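PDB 5HWK: glutathione-specific gamma-glutamylcyclotransferase from Saccharomyces cerevisiae S288c, which cleaves glutathione into 5-oxo-L-proline and a Cys-Gly dipeptide, acting on no other gamma-glutamyl peptides. Local coordinates for residues F35-Q41 with R55-P61; D45-T49 with H187-N193. All blocks are in the same frame, centred on the assembly; numbering follows the deposited sequence.

Interaction 1 of 2, residues F35-Q41 with R55-P61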
ATOM      1  N   PHE A  35       4.433   6.520  -4.509  1.00 31.16           N
ATOM      2  CA  PHE A  35       4.810   5.556  -3.478  1.00 29.21           C
ATOM      3  C   PHE A  35       5.056   4.220  -4.151  1.00 29.50           C
ATOM      4  O   PHE A  35       4.419   3.892  -5.160  1.00 32.89           O
ATOM      5  CB  PHE A  35       3.664   5.384  -2.471  1.00 30.06           C
ATOM      6  CG  PHE A  35       3.375   6.619  -1.639  1.00 32.80           C
ATOM      7  CD1 PHE A  35       2.491   7.613  -2.081  1.00 36.57           C
ATOM      8  CD2 PHE A  35       4.004   6.794  -0.406  1.00 34.56           C
ATOM      9  CE1 PHE A  35       2.257   8.734  -1.307  1.00 37.70           C
ATOM     10  CE2 PHE A  35       3.765   7.938   0.367  1.00 36.48           C
ATOM     11  CZ  PHE A  35       2.893   8.890  -0.075  1.00 38.45           C
ATOM     12  N   ALA A  36       5.964   3.436  -3.580  1.00 26.48           N
ATOM     13  CA  ALA A  36       6.102   2.032  -3.931  1.00 25.71           C
ATOM     14  C   ALA A  36       5.634   1.196  -2.744  1.00 22.82           C
ATOM     15  O   ALA A  36       5.941   1.514  -1.594  1.00 25.14           O
ATOM     16  CB  ALA A  36       7.582   1.690  -4.143  1.00 27.86           C
ATOM     17  N   ARG A  37       4.965   0.079  -3.012  1.00 21.55           N
ATOM     18  CA  ARG A  37       4.520  -0.822  -1.941  1.00 20.02           C
ATOM     19  C   ARG A  37       5.490  -2.007  -1.851  1.00 20.03           C
ATOM     20  O   ARG A  37       5.825  -2.604  -2.877  1.00 21.04           O
ATOM     21  CB  ARG A  37       3.117  -1.350  -2.219  1.00 22.02           C
ATOM     22  CG  ARG A  37       2.647  -2.442  -1.259  1.00 22.07           C
ATOM     23  CD  ARG A  37       1.217  -2.879  -1.498  1.00 23.46           C
ATOM     24  NE  ARG A  37       1.035  -3.213  -2.890  1.00 23.15           N
ATOM     25  CZ  ARG A  37      -0.039  -2.866  -3.590  1.00 23.89           C
ATOM     26  NH1 ARG A  37      -1.120  -2.358  -2.973  1.00 25.36           N
ATOM     27  NH2 ARG A  37      -0.069  -3.055  -4.903  1.00 26.41           N
ATOM     28  N   ARG A  38       5.986  -2.288  -0.644  1.00 19.49           N
ATOM     29  CA  ARG A  38       6.932  -3.384  -0.460  1.00 18.98           C
ATOM     30  C   ARG A  38       6.551  -4.123   0.809  1.00 18.93           C
ATOM     31  O   ARG A  38       6.048  -3.538   1.769  1.00 19.12           O
ATOM     32  CB  ARG A  38       8.384  -2.848  -0.307  1.00 19.61           C
ATOM     33  CG  ARG A  38       9.009  -2.273  -1.591  1.00 20.15           C
ATOM     34  CD  ARG A  38       9.204  -3.366  -2.615  1.00 20.75           C
ATOM     35  NE  ARG A  38       9.850  -2.950  -3.857  1.00 21.83           N
ATOM     36  CZ  ARG A  38       9.210  -2.504  -4.935  1.00 22.21           C
ATOM     37  NH1 ARG A  38       7.886  -2.315  -4.913  1.00 23.05           N
ATOM     38  NH2 ARG A  38       9.909  -2.215  -6.033  1.00 24.41           N
ATOM     39  N   PHE A  39       6.876  -5.423   0.849  1.00 17.96           N
ATOM     40  CA  PHE A  39       6.598  -6.222   2.050  1.00 17.69           C
ATOM     41  C   PHE A  39       7.802  -6.143   3.000  1.00 18.16           C
ATOM     42  O   PHE A  39       8.492  -7.122   3.310  1.00 20.27           O
ATOM     43  CB  PHE A  39       6.253  -7.662   1.686  1.00 18.64           C
ATOM     44  CG  PHE A  39       4.794  -7.898   1.346  1.00 19.15           C
ATOM     45  CD1 PHE A  39       4.116  -7.079   0.465  1.00 20.81           C
ATOM     46  CD2 PHE A  39       4.126  -8.995   1.892  1.00 21.07           C
ATOM     47  CE1 PHE A  39       2.789  -7.326   0.141  1.00 23.33           C
ATOM     48  CE2 PHE A  39       2.839  -9.274   1.561  1.00 21.65           C
ATOM     49  CZ  PHE A  39       2.150  -8.437   0.706  1.00 22.67           C
ATOM     50  N   TRP A  40       8.087  -4.900   3.408  1.00 19.52           N
ATOM     51  CA  TRP A  40       9.246  -4.513   4.203  1.00 19.74           C
ATOM     52  C   TRP A  40       8.888  -4.105   5.619  1.00 19.27           C
ATOM     53  O   TRP A  40       9.692  -3.428   6.285  1.00 20.55           O
ATOM     54  CB  TRP A  40      10.042  -3.433   3.492  1.00 22.32           C
ATOM     55  CG  TRP A  40      10.700  -3.901   2.242  1.00 21.28           C
ATOM     56  CD1 TRP A  40      10.763  -5.194   1.758  1.00 22.21           C
ATOM     57  CD2 TRP A  40      11.467  -3.097   1.350  1.00 22.98           C
ATOM     58  NE1 TRP A  40      11.485  -5.211   0.586  1.00 22.38           N
ATOM     59  CE2 TRP A  40      11.931  -3.938   0.315  1.00 21.95           C
ATOM     60  CE3 TRP A  40      11.764  -1.733   1.298  1.00 23.39           C
ATOM     61  CZ2 TRP A  40      12.681  -3.455  -0.759  1.00 24.43           C
ATOM     62  CZ3 TRP A  40      12.520  -1.256   0.225  1.00 25.04           C
ATOM     63  CH2 TRP A  40      12.969  -2.118  -0.777  1.00 26.68           C
ATOM     64  N   GLN A  41       7.715  -4.516   6.104  1.00 19.75           N
ATOM     65  CA  GLN A  41       7.289  -4.288   7.469  1.00 19.03           C
ATOM     66  C   GLN A  41       7.120  -5.652   8.138  1.00 19.31           C
ATOM     67  O   GLN A  41       6.544  -6.570   7.555  1.00 20.34           O
ATOM     68  CB  GLN A  41       5.994  -3.485   7.475  1.00 19.48           C
ATOM     69  CG  GLN A  41       5.482  -3.145   8.848  1.00 19.94           C
ATOM     70  CD  GLN A  41       6.163  -1.898   9.409  1.00 21.10           C
ATOM     71  OE1 GLN A  41       7.160  -1.409   8.860  1.00 23.12           O
ATOM     72  NE2 GLN A  41       5.605  -1.357  10.483  1.00 23.98           N
ATOM     73  N   ARG A  55       6.001 -10.842   7.255  1.00 18.61           N
ATOM     74  CA  ARG A  55       6.211  -9.702   6.377  1.00 18.36           C
ATOM     75  C   ARG A  55       4.877  -9.206   5.865  1.00 17.02           C
ATOM     76  O   ARG A  55       4.114  -9.964   5.251  1.00 19.23           O
ATOM     77  CB  ARG A  55       7.093 -10.007   5.174  1.00 18.60           C
ATOM     78  CG  ARG A  55       8.448 -10.478   5.509  1.00 19.55           C
ATOM     79  CD  ARG A  55       9.280  -9.272   5.926  1.00 21.36           C
ATOM     80  NE  ARG A  55      10.698  -9.598   6.143  1.00 21.94           N
ATOM     81  CZ  ARG A  55      11.165  -9.967   7.318  1.00 21.52           C
ATOM     82  NH1 ARG A  55      10.383 -10.108   8.367  1.00 22.76           N
ATOM     83  NH2 ARG A  55      12.460 -10.202   7.443  1.00 24.26           N
ATOM     84  N   VAL A  56       4.613  -7.900   6.031  1.00 17.54           N
ATOM     85  CA  VAL A  56       3.363  -7.294   5.583  1.00 18.20           C
ATOM     86  C   VAL A  56       3.708  -6.000   4.851  1.00 18.18           C
ATOM     87  O   VAL A  56       4.867  -5.606   4.759  1.00 18.34           O
ATOM     88  CB  VAL A  56       2.394  -7.090   6.769  1.00 17.94           C
ATOM     89  CG1 VAL A  56       1.902  -8.439   7.289  1.00 19.51           C
ATOM     90  CG2 VAL A  56       3.013  -6.265   7.865  1.00 19.70           C
ATOM     91  N   ALA A  57       2.687  -5.388   4.250  1.00 17.48           N
ATOM     92  CA  ALA A  57       2.938  -4.300   3.303  1.00 17.92           C
ATOM     93  C   ALA A  57       3.157  -2.949   3.980  1.00 19.47           C
ATOM     94  O   ALA A  57       2.484  -2.600   4.961  1.00 20.53           O
ATOM     95  CB  ALA A  57       1.745  -4.172   2.368  1.00 19.83           C
ATOM     96  N   THR A  58       4.059  -2.170   3.408  1.00 18.69           N
ATOM     97  CA  THR A  58       4.165  -0.740   3.732  1.00 18.98           C
ATOM     98  C   THR A  58       4.353   0.008   2.430  1.00 19.71           C
ATOM     99  O   THR A  58       4.591  -0.577   1.399  1.00 21.64           O
ATOM    100  CB  THR A  58       5.283  -0.516   4.781  1.00 20.32           C
ATOM    101  OG1 THR A  58       5.261   0.855   5.167  1.00 22.08           O
ATOM    102  CG2 THR A  58       6.648  -0.827   4.233  1.00 23.30           C
ATOM    103  N   LEU A  59       4.205   1.337   2.473  1.00 21.56           N
ATOM    104  CA  LEU A  59       4.425   2.172   1.301  1.00 23.60           C
ATOM    105  C   LEU A  59       5.660   3.006   1.569  1.00 27.86           C
ATOM    106  O   LEU A  59       5.852   3.502   2.683  1.00 31.55           O
ATOM    107  CB  LEU A  59       3.301   3.184   1.157  1.00 30.63           C
ATOM    108  CG  LEU A  59       2.009   2.746   0.582  1.00 31.97           C
ATOM    109  CD1 LEU A  59       1.119   4.033   0.423  1.00 31.61           C
ATOM    110  CD2 LEU A  59       2.209   2.041  -0.739  1.00 31.97           C
ATOM    111  N   ILE A  60       6.485   3.187   0.555  1.00 27.27           N
ATOM    112  CA  ILE A  60       7.677   4.001   0.690  1.00 27.91           C
ATOM    113  C   ILE A  60       7.541   5.175  -0.266  1.00 30.09           C
ATOM    114  O   ILE A  60       7.311   4.981  -1.469  1.00 27.29           O
ATOM    115  CB  ILE A  60       8.929   3.179   0.389  1.00 32.60           C
ATOM    116  CG1 ILE A  60       8.855   1.914   1.230  1.00 36.88           C
ATOM    117  CG2 ILE A  60      10.141   4.009   0.693  1.00 33.88           C
ATOM    118  CD1 ILE A  60       9.486   0.834   0.568  1.00 39.12           C
ATOM    119  N   PRO A  61       7.632   6.405   0.218  1.00 32.44           N
ATOM    120  CA  PRO A  61       7.472   7.546  -0.680  1.00 34.32           C
ATOM    121  C   PRO A  61       8.695   7.749  -1.543  1.00 32.62           C
ATOM    122  O   PRO A  61       9.822   7.414  -1.169  1.00 31.59           O
ATOM    123  CB  PRO A  61       7.295   8.736   0.262  1.00 35.65           C
ATOM    124  CG  PRO A  61       7.978   8.322   1.488  1.00 36.25           C
ATOM    125  CD  PRO A  61       7.753   6.827   1.625  1.00 34.63           C
TER
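Phe35 begins the pairing of two antiparallel strands by laying its ring obliquely against Pro61, CE2 lying 3.6 Å from CB of the proline. Its CG stands opposite the carbonyl carbon (chi1 -67°), which brings the ring also to Leu59, whose side chain crosses it at about a right angle. Ala36 exchanges two backbone hydrogen bonds with Ile60. The Arg37 side chain touches the other strand with its aliphatic part: CB packs on Leu59 CD2 at 3.8 Å, while the guanidinium leads away to the carbonyl of Tyr13 and to Asp218. Arg38 forms the next hydrogen-bonded pair, with Thr58, and folds back at chi2 (-66°) so that NH1 reaches the Arg37 carbonyl oxygen at 2.9 Å; its NE goes to Asn74. At Phe39, the centre of an inverse gamma turn, the register slips by one residue in a beta bulge. One face of its ring covers the backbone of Val56 and Ala57, and CE1 lies 4.0 Å from Ala57 CB. Trp40 meets Ile60 CD1 with CE3, at 3.5 Å. Pairing resumes at Gln41, whose O accepts from Val56 N at 2.8 Å; the return bond is weak. Strand 54-61 lies between 35-40 and 42-43 in this three-stranded sheet. Helix 69-78 covers Ala36 and Arg38, whereas Phe39 fits against helices 176-185 and 193-205, and Leu59 touches Tyr13, a probable substrate-binding residue.

Interaction 2 of 2, residues D45-T49 with H187-N193. With PO4 (phosphate ion), chain D.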
ATOM      1  N   ASP A  45       2.190  -9.871  15.488  1.00 20.66           N
ATOM      2  CA  ASP A  45       0.937 -10.170  16.173  1.00 20.70           C
ATOM      3  C   ASP A  45      -0.124 -10.724  15.240  1.00 22.02           C
ATOM      4  O   ASP A  45      -1.217 -11.071  15.706  1.00 24.93           O
ATOM      5  CB  ASP A  45       0.385  -8.919  16.879  1.00 24.44           C
ATOM      6  CG  ASP A  45       1.240  -8.466  18.054  1.00 27.30           C
ATOM      7  OD1 ASP A  45       1.895  -9.301  18.740  1.00 31.45           O
ATOM      8  OD2 ASP A  45       1.258  -7.244  18.327  1.00 27.92           O
ATOM      9  N   HIS A  46       0.159 -10.814  13.937  1.00 20.97           N
ATOM     10  CA  HIS A  46      -0.887 -11.209  13.000  1.00 21.28           C
ATOM     11  C   HIS A  46      -0.408 -12.304  12.068  1.00 21.26           C
ATOM     12  O   HIS A  46      -1.020 -13.391  12.012  1.00 21.57           O
ATOM     13  CB  HIS A  46      -1.400  -9.985  12.257  1.00 22.93           C
ATOM     14  CG  HIS A  46      -2.096  -9.043  13.166  1.00 23.77           C
ATOM     15  ND1 HIS A  46      -1.410  -8.127  13.928  1.00 23.34           N
ATOM     16  CD2 HIS A  46      -3.405  -8.920  13.500  1.00 25.32           C
ATOM     17  CE1 HIS A  46      -2.260  -7.463  14.688  1.00 26.74           C
ATOM     18  NE2 HIS A  46      -3.477  -7.920  14.443  1.00 27.48           N
ATOM     19  N   ARG A  47       0.661 -12.020  11.307  1.00 20.60           N
ATOM     20  CA  ARG A  47       1.142 -12.943  10.290  1.00 20.33           C
ATOM     21  C   ARG A  47       2.508 -13.514  10.643  1.00 19.24           C
ATOM     22  O   ARG A  47       3.123 -14.218   9.824  1.00 22.07           O
ATOM     23  CB  ARG A  47       1.171 -12.240   8.943  1.00 19.21           C
ATOM     24  CG  ARG A  47      -0.206 -11.765   8.460  1.00 20.29           C
ATOM     25  CD  ARG A  47      -1.179 -12.910   8.225  1.00 20.67           C
ATOM     26  NE  ARG A  47      -2.524 -12.359   7.936  1.00 20.44           N
ATOM     27  CZ  ARG A  47      -3.527 -13.141   7.539  1.00 21.45           C
ATOM     28  NH1 ARG A  47      -3.313 -14.428   7.332  1.00 21.57           N
ATOM     29  NH2 ARG A  47      -4.740 -12.615   7.338  1.00 22.70           N
ATOM     30  N   GLY A  48       2.912 -13.337  11.889  1.00 20.26           N
ATOM     31  CA  GLY A  48       4.090 -13.958  12.464  1.00 21.47           C
ATOM     32  C   GLY A  48       4.005 -13.814  13.969  1.00 21.06           C
ATOM     33  O   GLY A  48       2.957 -13.429  14.503  1.00 22.69           O
ATOM     34  N   THR A  49       5.122 -14.107  14.649  1.00 20.54           N
ATOM     35  CA  THR A  49       5.197 -14.032  16.103  1.00 22.24           C
ATOM     36  C   THR A  49       6.388 -13.159  16.488  1.00 20.70           C
ATOM     37  O   THR A  49       7.228 -12.833  15.644  1.00 20.91           O
ATOM     38  CB  THR A  49       5.382 -15.436  16.691  1.00 24.54           C
ATOM     39  OG1 THR A  49       6.690 -15.892  16.326  1.00 25.81           O
ATOM     40  CG2 THR A  49       4.288 -16.383  16.226  1.00 26.74           C
ATOM     41  N   HIS A 187       3.546 -17.645  10.178  1.00 21.25           N
ATOM     42  CA  HIS A 187       2.105 -17.521  10.391  1.00 20.82           C
ATOM     43  C   HIS A 187       1.956 -16.925  11.784  1.00 20.62           C
ATOM     44  O   HIS A 187       2.885 -16.970  12.595  1.00 21.28           O
ATOM     45  CB  HIS A 187       1.381 -18.892  10.269  1.00 21.89           C
ATOM     46  CG  HIS A 187       1.428 -19.686  11.505  1.00 27.83           C
ATOM     47  ND1 HIS A 187       2.526 -20.442  11.803  1.00 29.08           N
ATOM     48  CD2 HIS A 187       0.510 -19.942  12.470  1.00 34.73           C
ATOM     49  CE1 HIS A 187       2.303 -21.127  12.913  1.00 30.67           C
ATOM     50  NE2 HIS A 187       1.081 -20.849  13.332  1.00 33.68           N
ATOM     51  N   GLY A 188       0.799 -16.344  12.044  1.00 21.55           N
ATOM     52  CA  GLY A 188       0.472 -15.896  13.375  1.00 21.26           C
ATOM     53  C   GLY A 188      -1.019 -16.060  13.621  1.00 21.57           C
ATOM     54  O   GLY A 188      -1.708 -16.818  12.933  1.00 24.22           O
ATOM     55  N   PRO A 189      -1.533 -15.352  14.613  1.00 23.55           N
ATOM     56  CA  PRO A 189      -2.942 -15.519  15.003  1.00 25.77           C
ATOM     57  C   PRO A 189      -3.938 -15.249  13.907  1.00 25.47           C
ATOM     58  O   PRO A 189      -5.052 -15.783  13.974  1.00 27.60           O
ATOM     59  CB  PRO A 189      -3.095 -14.512  16.148  1.00 26.07           C
ATOM     60  CG  PRO A 189      -1.711 -14.435  16.756  1.00 27.55           C
ATOM     61  CD  PRO A 189      -0.774 -14.524  15.580  1.00 24.19           C
ATOM     62  N   SER A 190      -3.585 -14.448  12.905  1.00 23.75           N
ATOM     63  CA  SER A 190      -4.537 -14.192  11.831  1.00 23.45           C
ATOM     64  C   SER A 190      -4.485 -15.244  10.735  1.00 24.10           C
ATOM     65  O   SER A 190      -5.393 -15.282   9.896  1.00 25.99           O
ATOM     66  CB  SER A 190      -4.220 -12.878  11.178  1.00 25.43           C
ATOM     67  OG  SER A 190      -4.297 -11.816  12.097  1.00 28.43           O
ATOM     68  N   GLY A 191      -3.466 -16.110  10.727  1.00 22.76           N
ATOM     69  CA  GLY A 191      -3.285 -17.119   9.701  1.00 23.74           C
ATOM     70  C   GLY A 191      -1.927 -16.993   9.094  1.00 21.24           C
ATOM     71  O   GLY A 191      -1.023 -16.321   9.630  1.00 22.95           O
ATOM     72  N   SER A 192      -1.736 -17.654   7.976  1.00 22.35           N
ATOM     73  CA  SER A 192      -0.401 -17.751   7.424  1.00 21.32           C
ATOM     74  C   SER A 192      -0.023 -16.440   6.753  1.00 19.47           C
ATOM     75  O   SER A 192      -0.870 -15.652   6.276  1.00 19.20           O
ATOM     76  CB  SER A 192      -0.274 -18.866   6.395  1.00 23.84           C
ATOM     77  OG  SER A 192      -1.026 -18.543   5.242  1.00 23.58           O
ATOM     78  N   ASN A 193       1.267 -16.202   6.681  1.00 19.22           N
ATOM     79  CA  ASN A 193       1.733 -15.006   5.970  1.00 18.30           C
ATOM     80  C   ASN A 193       1.426 -15.166   4.483  1.00 19.53           C
ATOM     81  O   ASN A 193       1.101 -14.185   3.798  1.00 18.68           O
ATOM     82  CB  ASN A 193       3.237 -14.879   6.221  1.00 19.49           C
ATOM     83  CG  ASN A 193       3.823 -13.484   5.941  1.00 18.87           C
ATOM     84  OD1 ASN A 193       4.935 -13.260   6.395  1.00 18.66           O
ATOM     85  ND2 ASN A 193       3.090 -12.581   5.293  1.00 19.38           N
TER
HETATM   86  P   PO4 D 302       1.860  -6.580  13.567  1.00 21.38           P
HETATM   87  O1  PO4 D 302       3.252  -6.655  14.185  1.00 22.21           O
HETATM   88  O2  PO4 D 302       1.022  -5.533  14.270  1.00 23.69           O
HETATM   89  O3  PO4 D 302       1.219  -7.975  13.509  1.00 22.46           O
HETATM   90  O4  PO4 D 302       2.045  -6.132  12.076  1.00 21.33           O
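Two hydrogen bonds join residues 45-49 to the hairpin and helix start of 187-193. Ser190 N donates to His46 O at 2.9 Å, in the carbonyl plane and on a lone pair. Arg47 NH1 reaches Ser192 O, also at 2.9 Å, along a more bent path (137° at the hydrogen), and the same nitrogen forms a salt bridge with Glu195. Phosphate O3 takes hydrogen bonds from His46 ND1, in the ring plane at 2.7 Å, and from Asp45 N; the ion is probably from the crystallisation liquor. With CG anti to the carbonyl carbon (chi1 -62°) and a bend at chi2 (-63°), the arginine chain runs alongside the turn, where one face of its guanidinium rests on Ser190 CB. Replacing Arg47 by an alanine would probably leave Ser192 O and Glu195 without this shared partner and uncover the Ser190 side of the turn.

The turn is a type I beta turn from Gly188 to Gly191, closing a small beta hairpin through reciprocal backbone bonds between these two glycines. A side chain on Gly188 would run into the carbonyl oxygens of His46 and Gly48. Beyond the hairpin, Ser192 N-caps helix 193-205, its OG taking the N-H of Glu195.

Gly48 CA makes a CH...O contact of 3.2 Å to His187 O. Pro189 CD packs 3.5 Å from Asp45 O, and Ser190 OG meets the edge of the His46 ring at CD2.

The centres of the two contacts lie about 17 Å apart, interaction 1 deep in the chain and interaction 2 towards its periphery. Their segments alternate along the sequence: 35-41, 45-49, 55-61, then 187-193, so the loop holding 45-49 belongs to the connection between the strands paired in interaction 1. A hydrogen bond from Arg55 N to Asn193 OD1, 2.8 Å long, joins them directly, and Val56 CG1 packs on Arg47 CG. Helix 193-205, which starts in interaction 2, also covers Phe39 and Val56. Through Val56 and His46 both contacts approach Glu115, the probable proton acceptor, so both border the probable catalytic residue.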